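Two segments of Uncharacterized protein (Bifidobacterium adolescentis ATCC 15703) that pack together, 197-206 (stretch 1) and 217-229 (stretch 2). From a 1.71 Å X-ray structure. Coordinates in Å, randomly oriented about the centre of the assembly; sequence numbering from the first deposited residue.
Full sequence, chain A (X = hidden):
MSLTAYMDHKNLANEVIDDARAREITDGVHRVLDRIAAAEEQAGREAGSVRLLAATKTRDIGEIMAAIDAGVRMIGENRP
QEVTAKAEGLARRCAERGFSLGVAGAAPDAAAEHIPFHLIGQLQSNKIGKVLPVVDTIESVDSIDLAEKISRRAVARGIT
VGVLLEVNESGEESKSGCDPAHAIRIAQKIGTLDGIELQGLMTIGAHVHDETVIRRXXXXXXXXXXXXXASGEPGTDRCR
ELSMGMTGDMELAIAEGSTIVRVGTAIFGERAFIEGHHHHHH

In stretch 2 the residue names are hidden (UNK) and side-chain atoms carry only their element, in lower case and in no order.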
# COMPACT_ATOMS: atom_id res chain seq x y z
N GLU A 197 1.58 -11.81 -8.25
CA GLU A 197 0.53 -12.35 -7.39
C GLU A 197 -0.45 -11.23 -7.07
O GLU A 197 -0.11 -10.27 -6.38
CB GLU A 197 1.13 -12.90 -6.09
CG GLU A 197 0.09 -13.55 -5.19
CD GLU A 197 0.69 -14.11 -3.91
OE1 GLU A 197 1.00 -13.32 -2.99
OE2 GLU A 197 0.85 -15.34 -3.82
N LEU A 198 -1.67 -11.35 -7.58
CA LEU A 198 -2.70 -10.35 -7.32
C LEU A 198 -3.14 -10.50 -5.87
O LEU A 198 -3.75 -11.50 -5.50
CB LEU A 198 -3.89 -10.58 -8.25
CG LEU A 198 -5.10 -9.67 -8.05
CD1 LEU A 198 -4.71 -8.21 -8.28
CD2 LEU A 198 -6.20 -10.09 -9.02
N GLN A 199 -2.84 -9.50 -5.05
CA GLN A 199 -3.16 -9.58 -3.62
C GLN A 199 -4.33 -8.71 -3.16
O GLN A 199 -4.64 -8.68 -1.96
CB GLN A 199 -1.91 -9.24 -2.81
CG GLN A 199 -0.70 -10.06 -3.24
CD GLN A 199 0.59 -9.61 -2.59
OE1 GLN A 199 0.82 -8.42 -2.40
NE2 GLN A 199 1.44 -10.57 -2.25
N GLY A 200 -4.97 -8.03 -4.10
CA GLY A 200 -6.09 -7.18 -3.75
C GLY A 200 -6.22 -5.96 -4.65
O GLY A 200 -5.64 -5.91 -5.74
N LEU A 201 -7.01 -4.99 -4.20
CA LEU A 201 -7.24 -3.75 -4.94
C LEU A 201 -6.80 -2.54 -4.13
O LEU A 201 -6.64 -2.61 -2.91
CB LEU A 201 -8.73 -3.62 -5.28
CG LEU A 201 -9.41 -4.82 -5.96
CD1 LEU A 201 -10.89 -4.54 -6.14
CD2 LEU A 201 -8.74 -5.11 -7.29
N MSE A 202 -6.61 -1.41 -4.81
CA MSE A 202 -6.19 -0.18 -4.17
C MSE A 202 -6.87 1.01 -4.84
O MSE A 202 -7.19 0.95 -6.02
CB MSE A 202 -4.66 -0.01 -4.29
CG MSE A 202 -4.06 1.24 -3.61
SE MSE A 202 -4.16 2.95 -4.55
CE MSE A 202 -2.37 3.03 -5.20
N THR A 203 -7.11 2.07 -4.09
CA THR A 203 -7.67 3.27 -4.68
C THR A 203 -7.25 4.50 -3.90
O THR A 203 -7.04 4.44 -2.68
CB THR A 203 -9.21 3.25 -4.76
OG1 THR A 203 -9.66 4.35 -5.57
CG2 THR A 203 -9.83 3.41 -3.38
N ILE A 204 -7.09 5.60 -4.62
CA ILE A 204 -6.72 6.86 -4.01
C ILE A 204 -8.01 7.53 -3.52
O ILE A 204 -7.99 8.46 -2.72
CB ILE A 204 -6.01 7.76 -5.03
CG1 ILE A 204 -4.72 7.07 -5.50
CG2 ILE A 204 -5.70 9.12 -4.43
CD1 ILE A 204 -3.97 7.82 -6.59
N GLY A 205 -9.15 7.02 -4.01
CA GLY A 205 -10.44 7.55 -3.60
C GLY A 205 -10.79 8.84 -4.31
O GLY A 205 -10.41 9.06 -5.45
N ALA A 206 -11.53 9.70 -3.61
CA ALA A 206 -11.94 10.99 -4.15
C ALA A 206 -11.54 12.11 -3.20
O ALA A 206 -11.87 12.07 -2.01
CB ALA A 206 -13.45 11.01 -4.37
N UNK A 217 -17.21 5.13 -3.47
CA UNK A 217 -16.00 4.61 -4.08
C UNK A 217 -15.37 3.46 -3.32
O UNK A 217 -14.91 2.49 -3.92
N UNK A 218 -15.33 3.57 -1.99
CA UNK A 218 -14.74 2.50 -1.17
C UNK A 218 -15.63 1.27 -1.23
O UNK A 218 -15.16 0.14 -1.28
c UNK A 218 -13.61 4.06 0.50
c UNK A 218 -11.72 6.07 0.99
c UNK A 218 -12.85 5.98 1.79
c UNK A 218 -14.60 2.95 0.29
c UNK A 218 -12.47 4.17 -0.29
c UNK A 218 -13.79 4.98 1.54
c UNK A 218 -11.53 5.17 -0.05
N UNK A 219 -16.94 1.51 -1.23
CA UNK A 219 -17.92 0.43 -1.30
C UNK A 219 -17.75 -0.30 -2.63
O UNK A 219 -17.79 -1.52 -2.69
c UNK A 219 -19.33 1.00 -1.18
o UNK A 219 -20.31 -0.02 -1.27
N UNK A 220 -17.56 0.47 -3.70
CA UNK A 220 -17.39 -0.12 -5.02
C UNK A 220 -16.14 -0.99 -5.05
O UNK A 220 -16.16 -2.09 -5.60
c UNK A 220 -15.89 -0.34 -9.15
n UNK A 220 -17.14 -0.26 -9.54
c UNK A 220 -17.31 0.97 -6.08
c UNK A 220 -17.06 0.45 -7.46
c UNK A 220 -17.90 0.24 -8.50
n UNK A 220 -15.80 0.08 -7.90
N UNK A 221 -15.06 -0.52 -4.44
CA UNK A 221 -13.82 -1.29 -4.42
C UNK A 221 -14.02 -2.61 -3.67
O UNK A 221 -13.55 -3.65 -4.11
c UNK A 221 -11.29 -1.00 -4.15
c UNK A 221 -12.69 -0.49 -3.76
c UNK A 221 -10.23 -0.32 -3.27
c UNK A 221 -11.03 -0.69 -5.62
N UNK A 222 -14.71 -2.55 -2.53
CA UNK A 222 -14.95 -3.75 -1.75
C UNK A 222 -15.78 -4.78 -2.53
O UNK A 222 -15.45 -5.96 -2.55
c UNK A 222 -16.84 -4.41 1.60
n UNK A 222 -20.10 -2.96 0.77
c UNK A 222 -15.69 -3.43 -0.44
c UNK A 222 -15.91 -4.66 0.42
n UNK A 222 -18.22 -4.22 1.19
n UNK A 222 -18.19 -1.94 1.53
c UNK A 222 -18.84 -3.04 1.17
N UNK A 223 -16.85 -4.32 -3.17
CA UNK A 223 -17.70 -5.22 -3.95
C UNK A 223 -16.93 -5.83 -5.10
O UNK A 223 -17.09 -7.01 -5.42
c UNK A 223 -19.90 -4.04 -3.41
c UNK A 223 -21.11 -3.36 -4.02
c UNK A 223 -18.92 -4.47 -4.49
c UNK A 223 -22.10 -2.93 -2.95
n UNK A 223 -23.31 -2.30 -3.54
N UNK A 224 -16.09 -5.02 -5.74
CA UNK A 224 -15.28 -5.50 -6.86
C UNK A 224 -14.34 -6.59 -6.37
O UNK A 224 -14.19 -7.63 -7.01
c UNK A 224 -13.51 -4.86 -8.55
c UNK A 224 -14.47 -4.34 -7.48
o UNK A 224 -15.38 -3.39 -8.06
N UNK A 225 -13.71 -6.35 -5.22
CA UNK A 225 -12.81 -7.31 -4.61
C UNK A 225 -13.57 -8.62 -4.37
O UNK A 225 -13.09 -9.71 -4.68
n UNK A 225 -13.92 -7.44 1.04
c UNK A 225 -12.83 -7.77 0.35
c UNK A 225 -11.23 -7.58 -2.53
n UNK A 225 -11.63 -7.60 0.90
n UNK A 225 -12.96 -8.29 -0.87
c UNK A 225 -12.27 -6.74 -3.29
c UNK A 225 -11.86 -8.72 -1.73
N UNK A 226 -14.78 -8.51 -3.83
CA UNK A 226 -15.58 -9.70 -3.55
C UNK A 226 -15.89 -10.51 -4.81
O UNK A 226 -15.83 -11.74 -4.79
o UNK A 226 -15.60 -9.01 -0.88
o UNK A 226 -17.61 -8.12 -0.93
c UNK A 226 -16.90 -9.31 -2.86
c UNK A 226 -16.68 -8.77 -1.46
N UNK A 227 -16.24 -9.82 -5.89
CA UNK A 227 -16.55 -10.50 -7.14
C UNK A 227 -15.33 -11.21 -7.71
O UNK A 227 -15.42 -12.34 -8.19
c UNK A 227 -19.49 -10.17 -7.86
c UNK A 227 -17.12 -9.50 -8.17
c UNK A 227 -18.96 -7.98 -8.94
c UNK A 227 -18.53 -8.99 -7.89
N UNK A 228 -14.17 -10.57 -7.64
CA UNK A 228 -12.95 -11.19 -8.16
C UNK A 228 -12.65 -12.48 -7.40
O UNK A 228 -12.30 -13.50 -8.00
c UNK A 228 -10.46 -10.97 -8.47
c UNK A 228 -10.96 -7.88 -8.63
c UNK A 228 -11.74 -10.24 -8.03
c UNK A 228 -11.97 -9.00 -8.88
N UNK A 229 -12.77 -12.44 -6.08
CA UNK A 229 -12.52 -13.63 -5.26
C UNK A 229 -13.53 -14.72 -5.59
O UNK A 229 -13.19 -15.90 -5.66
c UNK A 229 -11.42 -12.62 -3.12
c UNK A 229 -12.62 -13.29 -3.78
c UNK A 229 -10.20 -13.52 -3.26
c UNK A 229 -11.72 -12.37 -1.65

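Position 217 opens the helical segment with backbone atoms alone and no side-chain atom, so it is Gly217; its CA lies 6.3 Å from the CA of Gly205. At 218 one carbon leads into a six-membered ring of carbons, whose edge meets the methyl of Thr203: Phe218. Its CA-to-CB bond points sideways, but the ring end comes nearer to stretch 1, and CE1 lies 4.1 Å from Thr203 CG2. Position 219 has one carbon and one oxygen, far from stretch 1, and is Ser219. At 220 a carbon carries a five-membered ring of three carbons and two nitrogens, also out of reach, the imidazole of His220.

Position 221 bears four carbons forked at the second, packed against Leu201 and Thr203, and is Leu221. Its CA-to-CB bond points toward stretch 1; CD1 lies 3.7 Å from Leu201 CB and CD2 3.8 Å from Thr203 CG2. Position 222 has three carbons, a nitrogen and a carbon holding two more nitrogens, without contact to stretch 1; it is Arg222. Four carbons in a row ending in nitrogen, again without contact, identify 223 as Lys223. In both, the CA-to-CB bond points away.

At 224 the first carbon carries one oxygen and one carbon, the latter against Leu201: Thr224. Its OG1 donates to His220 O at 2.9 Å, while CG2 lies 3.6 Å from Leu201 CD1. Position 225 again has three carbons, a nitrogen and a carbon with two more nitrogens, and its base lies beside Leu201: it is Arg225. The CA-to-CB bond points sideways, with CB 3.9 Å from Leu201 CD1, and the end of the chain leads away. Position 226 has two carbons, the second with two oxygens, and no contact with stretch 1: Asp226, whose OD1 forms a salt bridge with Arg225 NE at 2.7 Å.

Position 227 shows four carbons forked at the second, exposed and out of reach: Leu227. At 228 the fork is at the first carbon, and the two-carbon arm ends close to Leu201, hence Ile228; its CD1 is 3.8 Å from Leu201 CD2. Position 229 again forks at the second of four carbons, makes no contact with stretch 1 and is Leu229.

The helix runs nearly antiparallel to the strand, at 157°, with an axial approach of 8.6 Å. Leu201 is the centre of the contact, packing against Leu221, Thr224, Arg225 and Ile228; its CD1 comes within 3.5 Å of Leu221 O, which already accepts the helical hydrogen bond from Arg225 N. Leu198 and Thr203 extend the packing to Ile228 and Phe218, respectively. No hydrogen bond crosses between the segments; the 408 Å² of buried surface reflects predominantly apolar packing.

Stretch 2 217-229: GFSHLRKTRDLIL
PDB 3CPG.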